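Local atomic coordinates of putative O-Methyltransferase (Corynebacterium glutamicum, PDB entry 3DR5), a protein that probably transfers a methyl group from S-adenosyl-L-methionine to an oxygen atom of a substrate that is not yet identified. Residues D163-D167 / G168-D172; L201-G204 / A205-V209; G42-L45 / T46-A50; G68-G71 / L72-N76. All coordinates share one frame; numbering follows the deposited sequence.

Contact 1 (D163-D167 / G168-D172); sequences DALLD and GTIAD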
loop_
_atom_site.group_PDB
_atom_site.type_symbol
_atom_site.label_atom_id
_atom_site.label_comp_id
_atom_site.label_asym_id
_atom_site.label_seq_id
_atom_site.Cartn_x
_atom_site.Cartn_y
_atom_site.Cartn_z
ATOM N N ASP A 163 11.936 0.236 -7.740
ATOM C CA ASP A 163 13.383 0.120 -7.534
ATOM C C ASP A 163 14.116 1.435 -7.284
ATOM O O ASP A 163 15.304 1.544 -7.570
ATOM C CB ASP A 163 14.024 -0.560 -8.741
ATOM C CG ASP A 163 13.319 -1.840 -9.134
ATOM O OD1 ASP A 163 12.912 -2.589 -8.226
ATOM O OD2 ASP A 163 13.181 -2.110 -10.350
ATOM N N ALA A 164 13.420 2.424 -6.737
ATOM C CA ALA A 164 13.997 3.740 -6.496
ATOM C C ALA A 164 15.023 3.859 -5.379
ATOM O O ALA A 164 15.696 4.891 -5.255
ATOM C CB ALA A 164 12.882 4.737 -6.258
ATOM N N LEU A 165 15.146 2.809 -4.576
ATOM C CA LEU A 165 16.058 2.818 -3.445
ATOM C C LEU A 165 17.315 1.993 -3.679
ATOM O O LEU A 165 18.214 1.961 -2.838
ATOM C CB LEU A 165 15.329 2.302 -2.204
ATOM C CG LEU A 165 14.133 3.115 -1.694
ATOM C CD1 LEU A 165 13.292 2.278 -0.740
ATOM C CD2 LEU A 165 14.633 4.371 -0.999
ATOM N N LEU A 166 17.366 1.333 -4.829
ATOM C CA LEU A 166 18.495 0.490 -5.198
ATOM C C LEU A 166 18.953 -0.433 -4.074
ATOM O O LEU A 166 20.127 -0.441 -3.693
ATOM C CB LEU A 166 19.662 1.353 -5.704
ATOM C CG LEU A 166 19.381 2.104 -7.018
ATOM C CD1 LEU A 166 20.597 2.914 -7.444
ATOM C CD2 LEU A 166 19.015 1.099 -8.096
ATOM N N ASP A 167 18.003 -1.198 -3.538
ATOM C CA ASP A 167 18.286 -2.167 -2.488
ATOM C C ASP A 167 18.931 -1.586 -1.231
ATOM O O ASP A 167 19.527 -2.319 -0.436
ATOM C CB ASP A 167 19.178 -3.270 -3.059
ATOM C CG ASP A 167 18.432 -4.195 -4.008
ATOM O OD1 ASP A 167 17.388 -4.735 -3.595
ATOM O OD2 ASP A 167 18.892 -4.395 -5.154
ATOM N N GLY A 168 18.803 -0.274 -1.060
ATOM C CA GLY A 168 19.391 0.387 0.086
ATOM C C GLY A 168 20.798 0.863 -0.241
ATOM O O GLY A 168 21.427 1.574 0.542
ATOM N N THR A 169 21.295 0.457 -1.406
ATOM C CA THR A 169 22.630 0.825 -1.879
ATOM C C THR A 169 23.017 2.251 -1.514
ATOM O O THR A 169 24.177 2.515 -1.187
ATOM C CB THR A 169 22.730 0.670 -3.423
ATOM O OG1 THR A 169 23.013 -0.693 -3.759
ATOM C CG2 THR A 169 23.806 1.580 -4.005
ATOM N N ILE A 170 22.051 3.168 -1.569
ATOM C CA ILE A 170 22.337 4.566 -1.270
ATOM C C ILE A 170 22.804 4.800 0.169
ATOM O O ILE A 170 22.739 3.901 1.001
ATOM C CB ILE A 170 21.136 5.487 -1.666
ATOM C CG1 ILE A 170 19.841 4.998 -1.038
ATOM C CG2 ILE A 170 20.998 5.499 -3.197
ATOM C CD1 ILE A 170 18.620 5.747 -1.530
ATOM N N ALA A 171 23.276 6.013 0.450
ATOM C CA ALA A 171 23.846 6.371 1.753
ATOM C C ALA A 171 24.972 5.369 2.046
ATOM O O ALA A 171 24.927 4.625 3.033
ATOM C CB ALA A 171 22.804 6.313 2.854
ATOM N N ASP A 172 25.990 5.354 1.189
ATOM C CA ASP A 172 27.122 4.440 1.353
ATOM C C ASP A 172 28.371 5.090 0.760
ATOM O O ASP A 172 28.467 5.279 -0.452
ATOM C CB ASP A 172 26.826 3.125 0.627
ATOM C CG ASP A 172 27.592 1.949 1.187
ATOM O OD1 ASP A 172 28.738 2.137 1.630
ATOM O OD2 ASP A 172 27.047 0.827 1.167
#

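Contact 2 (L201-G204 / A205-V209); sequences LPLG and AGLTV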
loop_
_atom_site.group_PDB
_atom_site.type_symbol
_atom_site.label_atom_id
_atom_site.label_comp_id
_atom_site.label_asym_id
_atom_site.label_seq_id
_atom_site.Cartn_x
_atom_site.Cartn_y
_atom_site.Cartn_z
ATOM N N LEU A 201 8.952 1.250 0.896
ATOM C CA LEU A 201 8.727 -0.131 1.251
ATOM C C LEU A 201 9.703 -1.179 0.723
ATOM O O LEU A 201 10.331 -0.977 -0.301
ATOM C CB LEU A 201 7.290 -0.460 0.824
ATOM C CG LEU A 201 6.267 0.661 1.154
ATOM C CD1 LEU A 201 4.923 0.398 0.445
ATOM C CD2 LEU A 201 6.074 0.765 2.669
ATOM N N PRO A 202 9.811 -2.322 1.425
ATOM C CA PRO A 202 10.704 -3.425 1.054
ATOM C C PRO A 202 10.209 -4.307 -0.098
ATOM O O PRO A 202 10.156 -5.523 0.034
ATOM C CB PRO A 202 10.833 -4.208 2.357
ATOM C CG PRO A 202 9.457 -4.097 2.937
ATOM C CD PRO A 202 9.103 -2.616 2.690
ATOM N N LEU A 203 9.845 -3.692 -1.217
ATOM C CA LEU A 203 9.369 -4.433 -2.385
ATOM C C LEU A 203 10.317 -4.168 -3.556
ATOM O O LEU A 203 10.762 -3.041 -3.754
ATOM C CB LEU A 203 7.939 -3.998 -2.738
ATOM C CG LEU A 203 6.828 -4.488 -1.810
ATOM C CD1 LEU A 203 5.610 -3.581 -1.978
ATOM C CD2 LEU A 203 6.497 -5.950 -2.127
ATOM N N GLY A 204 10.617 -5.213 -4.323
ATOM C CA GLY A 204 11.549 -5.073 -5.428
ATOM C C GLY A 204 12.869 -4.578 -4.851
ATOM O O GLY A 204 13.341 -5.078 -3.822
ATOM N N ALA A 205 13.482 -3.594 -5.502
ATOM C CA ALA A 205 14.742 -3.031 -5.015
ATOM C C ALA A 205 14.471 -1.817 -4.111
ATOM O O ALA A 205 15.359 -0.992 -3.883
ATOM C CB ALA A 205 15.634 -2.620 -6.199
ATOM N N GLY A 206 13.247 -1.707 -3.598
ATOM C CA GLY A 206 12.902 -0.587 -2.737
ATOM C C GLY A 206 11.942 0.354 -3.441
ATOM O O GLY A 206 12.335 1.114 -4.317
ATOM N N LEU A 207 10.682 0.315 -3.026
ATOM C CA LEU A 207 9.625 1.107 -3.628
ATOM C C LEU A 207 9.344 2.409 -2.917
ATOM O O LEU A 207 9.242 2.444 -1.700
ATOM C CB LEU A 207 8.356 0.253 -3.667
ATOM C CG LEU A 207 7.081 0.751 -4.352
ATOM C CD1 LEU A 207 7.243 0.617 -5.863
ATOM C CD2 LEU A 207 5.882 -0.064 -3.884
ATOM N N THR A 208 9.228 3.490 -3.678
ATOM C CA THR A 208 8.886 4.764 -3.072
ATOM C C THR A 208 7.526 5.181 -3.611
ATOM O O THR A 208 7.345 5.345 -4.826
ATOM C CB THR A 208 9.889 5.893 -3.401
ATOM O OG1 THR A 208 11.196 5.527 -2.951
ATOM C CG2 THR A 208 9.475 7.182 -2.689
ATOM N N VAL A 209 6.549 5.303 -2.723
ATOM C CA VAL A 209 5.250 5.765 -3.158
ATOM C C VAL A 209 4.997 7.084 -2.430
ATOM O O VAL A 209 5.140 7.199 -1.211
ATOM C CB VAL A 209 4.105 4.690 -2.936
ATOM C CG1 VAL A 209 4.594 3.573 -2.072
ATOM C CG2 VAL A 209 2.848 5.345 -2.408
#

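Contact 3 (G42-L45 / T46-A50); sequences GQLL and TTLAA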
loop_
_atom_site.group_PDB
_atom_site.type_symbol
_atom_site.label_atom_id
_atom_site.label_comp_id
_atom_site.label_asym_id
_atom_site.label_seq_id
_atom_site.Cartn_x
_atom_site.Cartn_y
_atom_site.Cartn_z
ATOM N N GLY A 42 2.846 -6.178 -7.467
ATOM C CA GLY A 42 1.656 -6.063 -8.303
ATOM C C GLY A 42 0.380 -6.022 -7.460
ATOM O O GLY A 42 -0.524 -5.233 -7.750
ATOM N N GLN A 43 0.297 -6.860 -6.424
ATOM C CA GLN A 43 -0.871 -6.893 -5.537
ATOM C C GLN A 43 -1.046 -5.510 -4.882
ATOM O O GLN A 43 -2.169 -4.997 -4.782
ATOM C CB GLN A 43 -0.698 -8.006 -4.476
ATOM C CG GLN A 43 -0.840 -9.410 -5.066
ATOM C CD GLN A 43 -0.530 -10.516 -4.070
ATOM O OE1 GLN A 43 -0.470 -10.282 -2.861
ATOM N NE2 GLN A 43 -0.332 -11.732 -4.574
ATOM N N LEU A 44 0.060 -4.905 -4.442
ATOM C CA LEU A 44 -0.001 -3.565 -3.858
ATOM C C LEU A 44 -0.499 -2.568 -4.929
ATOM O O LEU A 44 -1.199 -1.603 -4.601
ATOM C CB LEU A 44 1.370 -3.114 -3.339
ATOM C CG LEU A 44 1.404 -1.638 -2.901
ATOM C CD1 LEU A 44 0.348 -1.398 -1.827
ATOM C CD2 LEU A 44 2.792 -1.274 -2.381
ATOM N N LEU A 45 -0.139 -2.780 -6.201
ATOM C CA LEU A 45 -0.602 -1.878 -7.267
ATOM C C LEU A 45 -2.133 -2.003 -7.396
ATOM O O LEU A 45 -2.835 -1.012 -7.577
ATOM C CB LEU A 45 0.091 -2.197 -8.613
ATOM C CG LEU A 45 1.594 -1.858 -8.649
ATOM C CD1 LEU A 45 2.154 -2.157 -10.040
ATOM C CD2 LEU A 45 1.807 -0.376 -8.300
ATOM N N THR A 46 -2.645 -3.223 -7.293
ATOM C CA THR A 46 -4.086 -3.456 -7.363
ATOM C C THR A 46 -4.776 -2.754 -6.186
ATOM O O THR A 46 -5.844 -2.174 -6.341
ATOM C CB THR A 46 -4.396 -4.962 -7.291
ATOM O OG1 THR A 46 -3.684 -5.635 -8.332
ATOM C CG2 THR A 46 -5.878 -5.218 -7.455
ATOM N N THR A 47 -4.156 -2.813 -5.008
ATOM C CA THR A 47 -4.700 -2.193 -3.804
ATOM C C THR A 47 -4.819 -0.682 -3.955
ATOM O O THR A 47 -5.846 -0.099 -3.607
ATOM C CB THR A 47 -3.813 -2.484 -2.574
ATOM O OG1 THR A 47 -3.748 -3.898 -2.349
ATOM C CG2 THR A 47 -4.378 -1.798 -1.326
ATOM N N LEU A 48 -3.769 -0.048 -4.472
ATOM C CA LEU A 48 -3.793 1.400 -4.653
ATOM C C LEU A 48 -4.756 1.803 -5.761
ATOM O O LEU A 48 -5.418 2.841 -5.668
ATOM C CB LEU A 48 -2.387 1.929 -4.956
ATOM C CG LEU A 48 -1.379 1.742 -3.807
ATOM C CD1 LEU A 48 0.002 2.250 -4.233
ATOM C CD2 LEU A 48 -1.869 2.492 -2.561
ATOM N N ALA A 49 -4.836 0.990 -6.813
ATOM C CA ALA A 49 -5.742 1.290 -7.912
ATOM C C ALA A 49 -7.173 1.169 -7.396
ATOM O O ALA A 49 -8.064 1.892 -7.839
ATOM C CB ALA A 49 -5.514 0.315 -9.084
ATOM N N ALA A 50 -7.384 0.245 -6.459
ATOM C CA ALA A 50 -8.702 0.012 -5.871
ATOM C C ALA A 50 -9.062 1.037 -4.796
ATOM O O ALA A 50 -10.220 1.430 -4.678
ATOM C CB ALA A 50 -8.768 -1.392 -5.282
#

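Contact 4 (G68-G71 / L72-N76); sequences GLVG and LYILN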
loop_
_atom_site.group_PDB
_atom_site.type_symbol
_atom_site.label_atom_id
_atom_site.label_comp_id
_atom_site.label_asym_id
_atom_site.label_seq_id
_atom_site.Cartn_x
_atom_site.Cartn_y
_atom_site.Cartn_z
ATOM N N GLY A 68 2.163 -4.047 -19.905
ATOM C CA GLY A 68 1.169 -5.097 -19.931
ATOM C C GLY A 68 1.005 -5.799 -18.596
ATOM O O GLY A 68 -0.120 -6.015 -18.130
ATOM N N LEU A 69 2.125 -6.165 -17.983
ATOM C CA LEU A 69 2.087 -6.847 -16.701
ATOM C C LEU A 69 1.549 -5.871 -15.648
ATOM O O LEU A 69 0.538 -6.129 -15.005
ATOM C CB LEU A 69 3.491 -7.344 -16.321
ATOM C CG LEU A 69 3.635 -7.943 -14.916
ATOM C CD1 LEU A 69 2.840 -9.232 -14.800
ATOM C CD2 LEU A 69 5.099 -8.201 -14.630
ATOM N N VAL A 70 2.232 -4.747 -15.485
ATOM C CA VAL A 70 1.829 -3.715 -14.533
ATOM C C VAL A 70 0.363 -3.295 -14.709
ATOM O O VAL A 70 -0.385 -3.221 -13.728
ATOM C CB VAL A 70 2.737 -2.466 -14.680
ATOM C CG1 VAL A 70 2.162 -1.281 -13.890
ATOM C CG2 VAL A 70 4.132 -2.792 -14.190
ATOM N N GLY A 71 -0.020 -3.028 -15.960
ATOM C CA GLY A 71 -1.367 -2.597 -16.289
ATOM C C GLY A 71 -2.466 -3.550 -15.882
ATOM O O GLY A 71 -3.573 -3.126 -15.537
ATOM N N LEU A 72 -2.171 -4.842 -15.954
ATOM C CA LEU A 72 -3.142 -5.861 -15.589
ATOM C C LEU A 72 -3.439 -5.799 -14.090
ATOM O O LEU A 72 -4.578 -6.007 -13.664
ATOM C CB LEU A 72 -2.633 -7.258 -15.985
ATOM C CG LEU A 72 -2.712 -7.572 -17.492
ATOM C CD1 LEU A 72 -2.027 -8.909 -17.780
ATOM C CD2 LEU A 72 -4.176 -7.633 -17.941
ATOM N N TYR A 73 -2.417 -5.523 -13.288
ATOM C CA TYR A 73 -2.598 -5.428 -11.837
ATOM C C TYR A 73 -3.423 -4.194 -11.501
ATOM O O TYR A 73 -4.284 -4.226 -10.638
ATOM C CB TYR A 73 -1.248 -5.327 -11.142
ATOM C CG TYR A 73 -0.523 -6.636 -11.040
ATOM C CD1 TYR A 73 -1.001 -7.652 -10.208
ATOM C CD2 TYR A 73 0.663 -6.848 -11.740
ATOM C CE1 TYR A 73 -0.307 -8.846 -10.070
ATOM C CE2 TYR A 73 1.368 -8.041 -11.612
ATOM C CZ TYR A 73 0.883 -9.029 -10.777
ATOM O OH TYR A 73 1.600 -10.185 -10.618
ATOM N N ILE A 74 -3.144 -3.107 -12.205
ATOM C CA ILE A 74 -3.848 -1.852 -12.006
ATOM C C ILE A 74 -5.302 -1.960 -12.467
ATOM O O ILE A 74 -6.210 -1.533 -11.758
ATOM C CB ILE A 74 -3.113 -0.697 -12.754
ATOM C CG1 ILE A 74 -1.787 -0.397 -12.049
ATOM C CG2 ILE A 74 -3.990 0.548 -12.817
ATOM C CD1 ILE A 74 -1.002 0.760 -12.658
ATOM N N LEU A 75 -5.521 -2.539 -13.649
ATOM C CA LEU A 75 -6.872 -2.698 -14.189
ATOM C C LEU A 75 -7.768 -3.543 -13.288
ATOM O O LEU A 75 -8.981 -3.351 -13.256
ATOM C CB LEU A 75 -6.809 -3.284 -15.612
ATOM C CG LEU A 75 -6.322 -2.271 -16.659
ATOM C CD1 LEU A 75 -5.986 -2.979 -17.976
ATOM C CD2 LEU A 75 -7.401 -1.206 -16.867
ATOM N N ASN A 76 -7.168 -4.470 -12.550
ATOM C CA ASN A 76 -7.928 -5.312 -11.625
ATOM C C ASN A 76 -8.665 -4.468 -10.583
ATOM O O ASN A 76 -9.809 -4.768 -10.237
ATOM C CB ASN A 76 -6.994 -6.281 -10.901
ATOM C CG ASN A 76 -6.774 -7.570 -11.666
ATOM O OD1 ASN A 76 -5.775 -8.274 -11.461
ATOM N ND2 ASN A 76 -7.712 -7.897 -12.543
#

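Contact 1 (D163-D167 / G168-D172)
L165 and L166 meet G168, T169 and I170 in a tight local turn, part of the loop that leads from strand 157-161 to helix 178-190. The turn overlaps the end of a type I beta turn from D163 to L166, so the chain folds back twice within a few residues. Its main bond runs from G168 N to L165 O over 2.9 Å. The N-H approaches from above the carbonyl plane, 51° out of it. L166, D167 and G168 all have positive phi, and the backbone coils here in the left-handed sense; G168, with phi at 91°, occupies a region natural to a residue without a side chain. A second bond, T169 N to L166 O, prolongs the turn, although the position of that oxygen in the model is less certain. Side-chain packing is thinner. I170 holds CG1 between its backbone N and carbonyl carbon (chi1 53°), which sends the branch back along the chain: CG1 comes within 3.9 Å of the carbonyl O of L165, and the apolar contact proper is CD1 at 4.3 Å from L165 CD2. Beyond the turn, L165 lies against T208 of strand 207-212 and D187 of helix 178-190, and I170 reaches R184 of that same helix, while L8 and Y11 of the second subunit pack on L165 and I170 respectively.

Contact 2 (L201-G204 / A205-V209)
L201 and L207 face each other across the closing end of a beta hairpin between strands 196-201 and 207-212. Two backbone bonds join them as an antiparallel hydrogen-bonded pair: L201 N gives to L207 O at 2.9 Å, and L207 N gives to L201 O at 3.0 Å. Nearer the tip, G206 N binds L203 O at 2.8 Å and closes a type II' beta turn from L203 to G206. G204 takes the first corner of that turn with positive phi (58°), a conformation that suits glycine. Between the pair and the turn, P202 forms the centre of an inverse gamma turn. G206 adds a softer contact, its CA hydrogen directed at L201 O.

The remaining contacts are apolar. L203 and L207 lie side by side and point the same way, with CD1 of L203 4.0 Å from CD2 of L207. L201 runs at a slant to V209, its CD1 4.1 Å from V209 CG1. L44 and V160 pack on L207, and M40 of the second subunit packs on L201. Many hairpin peptide groups are thus paired, A205 and G206 also with D167 and L165, so the leucines and V209 are probably buried at little polar cost.

Contact 3 (G42-L45 / T46-A50)
L44 carries its CG opposite the backbone nitrogen (chi1 172°), and the next torsion turns CD1 forward until it is 4.1 Å from CG of L48. The two leucines slant across each other, one turn apart. T47 uses a different torsion: with chi1 at -61° its hydroxyl sits beside its own backbone N and turns back toward the preceding turn. There T47 OG1 donates to Q43 O at 3.1 Å, coming from above the carbonyl plane, 37° out of it. The same Q43 O also receives T47 N at 3.0 Å, so one carbonyl is gripped twice by one residue and the hydroxyl, in a buried setting, has its hydrogen satisfied by the helix itself.

T46 has nearly the same torsion, yet its hydroxyl is used outward, bonding to Y73 O of helix 67-77. The backbone around these groups is regular. T46 N binds G42 O at 3.0 Å, and A49 N binds L45 O at 2.9 Å, with L48 N to L44 O between them. Q43 extends away from this ladder: its NE2 bonds to E39 and T16, and its OE1 accepts from R200 N of the second subunit. L45 and L48 turn to V160 of strand 157-161, while T47 packs on A199 of the second subunit. A helix laid against a central, mainly parallel sheet is the layered arrangement of a Rossmann-like domain, consistent with the O-methyltransferase family; here helix 39-51 also takes part in the dimer interface.

Contact 4 (G68-G71 / L72-N76)
L69 and Y73, one helical turn apart, lie side by side with their side chains pointing the same way. L69 has CG opposite its backbone N (chi1 173°), which holds the isobutyl group out from the helix roughly level with its own CA; the Y73 ring leans back to it, so that CD1 of L69 lies 3.7 Å from CE2 of the ring. The ring stays close to the backbone as well: its CD2 is 3.3 Å from L69 O, an oblique approach, while V70 O lies at the ring's edge near its plane. The phenol oxygen reaches beyond the helix, where it is hydrogen-bonded to E39 and R26; these bonds fix the position of the ring's far end, while L69 lies along its flank.

The helix concerned, 67-77, is the connection of a beta-alpha-beta unit between the neighbouring parallel strands 59-63 and 83-87, an element of the Rossmann-like fold. Its sheet-facing side carries a second parallel pair. V70 and I74 also run alongside one another, CG1 of V70 being 4.0 Å from CD1 of I74, and they rest on F134 and L132 of strand 130-135 respectively.

Bonding along the backbone is uneven. L75 N to G71 O is short at 2.8 Å, and I74 N to V70 O measures 3.2 Å. Earlier in the helix, L72 N meets G68 O at 3.2 Å from above the carbonyl plane, and its second bond, to L69 O, is weak. Y73 N likewise divides itself between L69 O and V70 O, both weakly. L72 turns to another side of the helix, against A25 of helix 20-31 and A104.

The four contacts form a chain of neighbours across one domain. Contacts 1 and 2, with centres about 10 Å apart, are joined chiefly by two hydrogen bonds: D167 N to A205 O at 2.7 Å and D163 OD1 to A205 N at 3.0 Å. Contact 2 passes to contact 3 through leucine packing, L44 CD2 lying 3.6 Å from L207 CD2. Contacts 3 and 4 are the closest pair, about 9 Å between centres, and their helices touch, A49 CB lying 3.3 Å from I74 O, beside the hydroxyl-to-carbonyl link of T46 with Y73. Contacts 1 and 4 stand about 26 Å apart on opposite sides of the chain's centre. Contacts 1 to 3 touch the second subunit.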